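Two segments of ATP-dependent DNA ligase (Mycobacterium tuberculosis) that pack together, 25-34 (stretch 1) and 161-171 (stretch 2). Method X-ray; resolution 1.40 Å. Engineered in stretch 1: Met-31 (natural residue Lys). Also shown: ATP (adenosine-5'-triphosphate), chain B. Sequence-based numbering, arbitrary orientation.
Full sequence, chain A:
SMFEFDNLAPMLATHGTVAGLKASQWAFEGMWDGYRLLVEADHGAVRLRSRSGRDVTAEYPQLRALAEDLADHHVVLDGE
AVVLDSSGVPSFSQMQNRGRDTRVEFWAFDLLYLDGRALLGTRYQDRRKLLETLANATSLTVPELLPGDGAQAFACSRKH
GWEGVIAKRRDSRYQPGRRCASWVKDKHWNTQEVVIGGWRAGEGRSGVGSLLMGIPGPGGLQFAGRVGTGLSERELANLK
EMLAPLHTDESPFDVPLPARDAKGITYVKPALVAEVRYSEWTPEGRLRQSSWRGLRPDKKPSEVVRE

Stretch 1 25-34: QWAFEGMWDG
Stretch 2 161-171: GWEGVIAKRRD

A buried salt bridge joins Glu-29 OE1 and Lys-168 NZ (2.9 Å), though its hydrogen bond is weak. Both side chains leave the same sheet face and meet at the adenine of ATP: ATP N6 donates to Glu-29 OE2 (2.8 Å) and Gly-30 O (3.0 Å), Lys-168 NZ to ATP N1 (2.9 Å), and Trp-32 N to ATP N7 (2.9 Å). Lys-168 is m, t, t, t; Glu-29 is m, t.

The strand starting at Trp-26 and strand 164-169 run antiparallel at 142°, extended throughout, with phi about -65° at Gly-30 and Arg-169; Gly-164 is nearly fully extended (170/-154°). Hydrogen-bonded pairs are Ala-27/Lys-168 (Ala-27 N to Lys-168 O 2.9 Å, Lys-168 N to Ala-27 O 2.8 Å) and Glu-29/Ile-166 (Glu-29 N to Ile-166 O and Ile-166 N to Glu-29 O, both 2.9 Å). Met-31 N reaches Gly-164 O at 3.0 Å, and Arg-170 N reaches Gln-25 O at 2.8 Å.

On the opposite face, Arg-169 CG sits over the Trp-26 (chi1 m, chi2 86°) six-membered ring, and Ala-167 CB packs against Trp-26 CE3 and Phe-28 CE1, each at 3.6 Å. On the salt-bridge face, engineered Met-31 (t, t, m) sets CE 3.8 Å from Ile-166 CD1. Beyond, Trp-32 (chi1 -44°) points its edge at the face of Trp-162 (chi1 -62°), planes at 75°; Gly-30 leaves room for it, since a CB there would lie 2.4 Å from Trp-32 CH2.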

# COMPACT_ATOMS: atom_id res chain seq x y z
N GLN A 25 -7.23 -16.59 19.07
CA GLN A 25 -7.75 -15.24 19.19
C GLN A 25 -7.61 -14.39 17.94
O GLN A 25 -8.30 -13.37 17.83
CB GLN A 25 -7.09 -14.51 20.37
CG GLN A 25 -7.65 -14.93 21.73
CD GLN A 25 -6.82 -16.02 22.38
OE1 GLN A 25 -7.36 -17.04 22.81
NE2 GLN A 25 -5.51 -15.80 22.47
N TRP A 26 -6.76 -14.78 16.97
CA TRP A 26 -6.39 -13.90 15.88
C TRP A 26 -6.56 -14.60 14.54
O TRP A 26 -6.17 -15.76 14.40
CB TRP A 26 -4.93 -13.45 16.01
CG TRP A 26 -4.67 -12.58 17.17
CD1 TRP A 26 -4.40 -12.99 18.43
CD2 TRP A 26 -4.70 -11.15 17.20
NE1 TRP A 26 -4.22 -11.91 19.25
CE2 TRP A 26 -4.39 -10.76 18.51
CE3 TRP A 26 -4.90 -10.17 16.23
CZ2 TRP A 26 -4.31 -9.42 18.89
CZ3 TRP A 26 -4.83 -8.85 16.60
CH2 TRP A 26 -4.53 -8.48 17.93
N ALA A 27 -7.09 -13.87 13.57
CA ALA A 27 -7.08 -14.26 12.17
C ALA A 27 -5.94 -13.52 11.48
O ALA A 27 -5.56 -12.43 11.91
CB ALA A 27 -8.41 -13.90 11.51
N PHE A 28 -5.39 -14.13 10.43
CA PHE A 28 -4.23 -13.57 9.74
C PHE A 28 -4.54 -13.42 8.26
O PHE A 28 -4.98 -14.38 7.61
CB PHE A 28 -3.01 -14.46 9.95
CG PHE A 28 -2.68 -14.63 11.40
CD1 PHE A 28 -2.14 -13.58 12.13
CD2 PHE A 28 -2.95 -15.82 12.04
CE1 PHE A 28 -1.87 -13.73 13.47
CE2 PHE A 28 -2.70 -15.97 13.39
CZ PHE A 28 -2.13 -14.93 14.10
N GLU A 29 -4.33 -12.22 7.74
CA GLU A 29 -4.54 -11.92 6.33
C GLU A 29 -3.22 -11.48 5.71
O GLU A 29 -2.34 -10.94 6.39
CB GLU A 29 -5.51 -10.75 6.18
CG GLU A 29 -6.96 -11.04 6.57
CD GLU A 29 -7.88 -9.87 6.28
OE1 GLU A 29 -8.89 -9.74 6.99
OE2 GLU A 29 -7.59 -9.09 5.35
N GLY A 30 -3.08 -11.70 4.41
CA GLY A 30 -1.99 -11.07 3.69
C GLY A 30 -2.13 -9.56 3.66
O GLY A 30 -3.23 -9.00 3.64
N MET A 31 -0.98 -8.88 3.72
CA MET A 31 -0.94 -7.43 3.53
C MET A 31 -0.79 -7.15 2.03
O MET A 31 0.19 -7.57 1.41
CB MET A 31 0.25 -6.83 4.28
CG MET A 31 0.40 -5.34 4.03
SD MET A 31 1.93 -4.68 4.72
CE MET A 31 1.57 -4.81 6.47
N TRP A 32 -1.76 -6.42 1.47
CA TRP A 32 -1.83 -6.13 0.03
C TRP A 32 -1.45 -4.67 -0.22
O TRP A 32 -2.16 -3.76 0.24
CB TRP A 32 -3.24 -6.41 -0.51
CG TRP A 32 -3.85 -7.69 -0.01
CD1 TRP A 32 -5.04 -7.83 0.67
CD2 TRP A 32 -3.29 -9.00 -0.11
NE1 TRP A 32 -5.26 -9.16 0.97
CE2 TRP A 32 -4.19 -9.89 0.52
CE3 TRP A 32 -2.10 -9.51 -0.66
CZ2 TRP A 32 -3.95 -11.27 0.59
CZ3 TRP A 32 -1.86 -10.88 -0.58
CH2 TRP A 32 -2.79 -11.75 0.04
N ASP A 33 -0.37 -4.44 -0.96
CA ASP A 33 -0.01 -3.07 -1.33
C ASP A 33 -0.96 -2.56 -2.41
O ASP A 33 -1.09 -3.17 -3.47
CB ASP A 33 1.43 -2.99 -1.84
CG ASP A 33 2.44 -2.73 -0.73
OD1 ASP A 33 2.09 -2.96 0.45
OD2 ASP A 33 3.58 -2.31 -1.03
N GLY A 34 -1.64 -1.46 -2.14
CA GLY A 34 -2.57 -0.88 -3.09
C GLY A 34 -3.17 0.38 -2.50
O GLY A 34 -2.54 1.02 -1.65
N GLY A 161 5.73 -14.24 -1.34
CA GLY A 161 6.22 -12.96 -1.81
C GLY A 161 5.34 -11.78 -1.47
O GLY A 161 5.53 -10.69 -2.02
N TRP A 162 4.41 -11.95 -0.54
CA TRP A 162 3.55 -10.86 -0.14
C TRP A 162 4.30 -9.89 0.78
O TRP A 162 5.37 -10.20 1.29
CB TRP A 162 2.30 -11.42 0.57
CG TRP A 162 1.47 -12.30 -0.34
CD1 TRP A 162 1.49 -12.32 -1.70
CD2 TRP A 162 0.52 -13.29 0.08
NE1 TRP A 162 0.59 -13.25 -2.16
CE2 TRP A 162 -0.01 -13.86 -1.09
CE3 TRP A 162 0.06 -13.72 1.32
CZ2 TRP A 162 -0.97 -14.87 -1.05
CZ3 TRP A 162 -0.90 -14.72 1.35
CH2 TRP A 162 -1.41 -15.28 0.18
N GLU A 163 3.73 -8.69 0.95
CA GLU A 163 4.43 -7.64 1.69
C GLU A 163 4.49 -7.92 3.18
O GLU A 163 5.43 -7.50 3.87
CB GLU A 163 3.77 -6.28 1.42
CG GLU A 163 4.61 -5.07 1.91
CD GLU A 163 5.85 -4.80 1.05
OE1 GLU A 163 6.85 -4.30 1.59
OE2 GLU A 163 5.83 -5.08 -0.16
N GLY A 164 3.51 -8.65 3.72
CA GLY A 164 3.43 -8.85 5.15
C GLY A 164 2.11 -9.49 5.52
O GLY A 164 1.49 -10.18 4.71
N VAL A 165 1.70 -9.25 6.76
CA VAL A 165 0.50 -9.82 7.34
C VAL A 165 -0.23 -8.74 8.12
O VAL A 165 0.41 -7.90 8.76
CB VAL A 165 0.84 -11.03 8.25
CG1 VAL A 165 -0.32 -11.46 9.11
CG2 VAL A 165 1.36 -12.20 7.43
N ILE A 166 -1.56 -8.77 8.09
CA ILE A 166 -2.41 -8.05 9.03
C ILE A 166 -3.07 -9.10 9.91
O ILE A 166 -3.83 -9.94 9.40
CB ILE A 166 -3.49 -7.19 8.35
CG1 ILE A 166 -2.95 -6.50 7.09
CG2 ILE A 166 -4.10 -6.22 9.39
CD1 ILE A 166 -2.07 -5.32 7.40
N ALA A 167 -2.83 -9.03 11.21
CA ALA A 167 -3.57 -9.85 12.15
C ALA A 167 -4.77 -9.07 12.65
O ALA A 167 -4.67 -7.89 12.97
CB ALA A 167 -2.69 -10.21 13.35
N LYS A 168 -5.93 -9.73 12.70
CA LYS A 168 -7.15 -9.09 13.16
C LYS A 168 -7.80 -9.97 14.22
O LYS A 168 -7.96 -11.17 14.03
CB LYS A 168 -8.10 -8.84 11.98
CG LYS A 168 -7.46 -7.95 10.93
CD LYS A 168 -8.32 -7.83 9.67
CE LYS A 168 -7.66 -6.94 8.62
NZ LYS A 168 -8.48 -6.92 7.36
N ARG A 169 -8.14 -9.37 15.36
CA ARG A 169 -8.73 -10.15 16.44
C ARG A 169 -10.06 -10.73 16.00
O ARG A 169 -10.92 -10.03 15.44
CB ARG A 169 -8.94 -9.25 17.66
CG ARG A 169 -7.73 -9.13 18.55
CD ARG A 169 -8.09 -8.57 19.93
NE ARG A 169 -8.88 -9.54 20.69
CZ ARG A 169 -8.38 -10.41 21.55
NH1 ARG A 169 -7.08 -10.44 21.80
NH2 ARG A 169 -9.19 -11.26 22.18
N ARG A 170 -10.26 -12.02 16.27
CA ARG A 170 -11.48 -12.68 15.83
C ARG A 170 -12.73 -12.08 16.47
O ARG A 170 -13.80 -12.09 15.86
CB ARG A 170 -11.38 -14.18 16.12
CG ARG A 170 -10.35 -14.87 15.24
CD ARG A 170 -10.18 -16.34 15.57
NE ARG A 170 -9.34 -17.02 14.59
CZ ARG A 170 -9.74 -17.41 13.39
NH1 ARG A 170 -10.99 -17.19 13.00
NH2 ARG A 170 -8.90 -18.02 12.56
N ASP A 171 -12.61 -11.54 17.68
CA ASP A 171 -13.74 -10.99 18.41
C ASP A 171 -13.96 -9.49 18.16
O ASP A 171 -14.80 -8.89 18.83
CB ASP A 171 -13.60 -11.26 19.91
CG ASP A 171 -12.40 -10.57 20.54
OD1 ASP A 171 -12.08 -10.87 21.71
OD2 ASP A 171 -11.76 -9.72 19.88
PG ATP B . -1.33 3.45 7.14
O1G ATP B . -1.50 2.31 8.12
O2G ATP B . -1.50 4.84 7.73
O3G ATP B . -2.14 3.25 5.87
PB ATP B . 0.93 2.92 5.36
O1B ATP B . 2.41 3.19 5.44
O2B ATP B . 0.13 3.34 4.15
O3B ATP B . 0.23 3.46 6.71
PA ATP B . 1.66 0.15 5.83
O1A ATP B . 2.42 0.43 7.08
O2A ATP B . 2.29 -0.16 4.49
O3A ATP B . 0.65 1.36 5.60
O5' ATP B . 0.47 -0.90 6.17
C5' ATP B . -0.24 -1.56 5.12
C4' ATP B . -1.37 -0.68 4.59
O4' ATP B . -2.16 -1.49 3.71
C3' ATP B . -2.31 -0.16 5.66
O3' ATP B . -2.95 1.01 5.18
C2' ATP B . -3.32 -1.27 5.71
O2' ATP B . -4.57 -0.85 6.27
C1' ATP B . -3.47 -1.66 4.24
N9 ATP B . -3.77 -3.10 4.07
C8 ATP B . -3.17 -3.94 3.19
N7 ATP B . -3.71 -5.19 3.27
C5 ATP B . -4.68 -5.12 4.21
C6 ATP B . -5.61 -6.07 4.79
N6 ATP B . -5.60 -7.35 4.40
N1 ATP B . -6.45 -5.63 5.74
C2 ATP B . -6.46 -4.35 6.15
N3 ATP B . -5.62 -3.42 5.67
C4 ATP B . -4.72 -3.76 4.73
O HOH W 1 -10.48 -12.77 19.46
O HOH W 2 -5.80 -17.84 12.65
O HOH W 3 1.41 -8.53 -0.80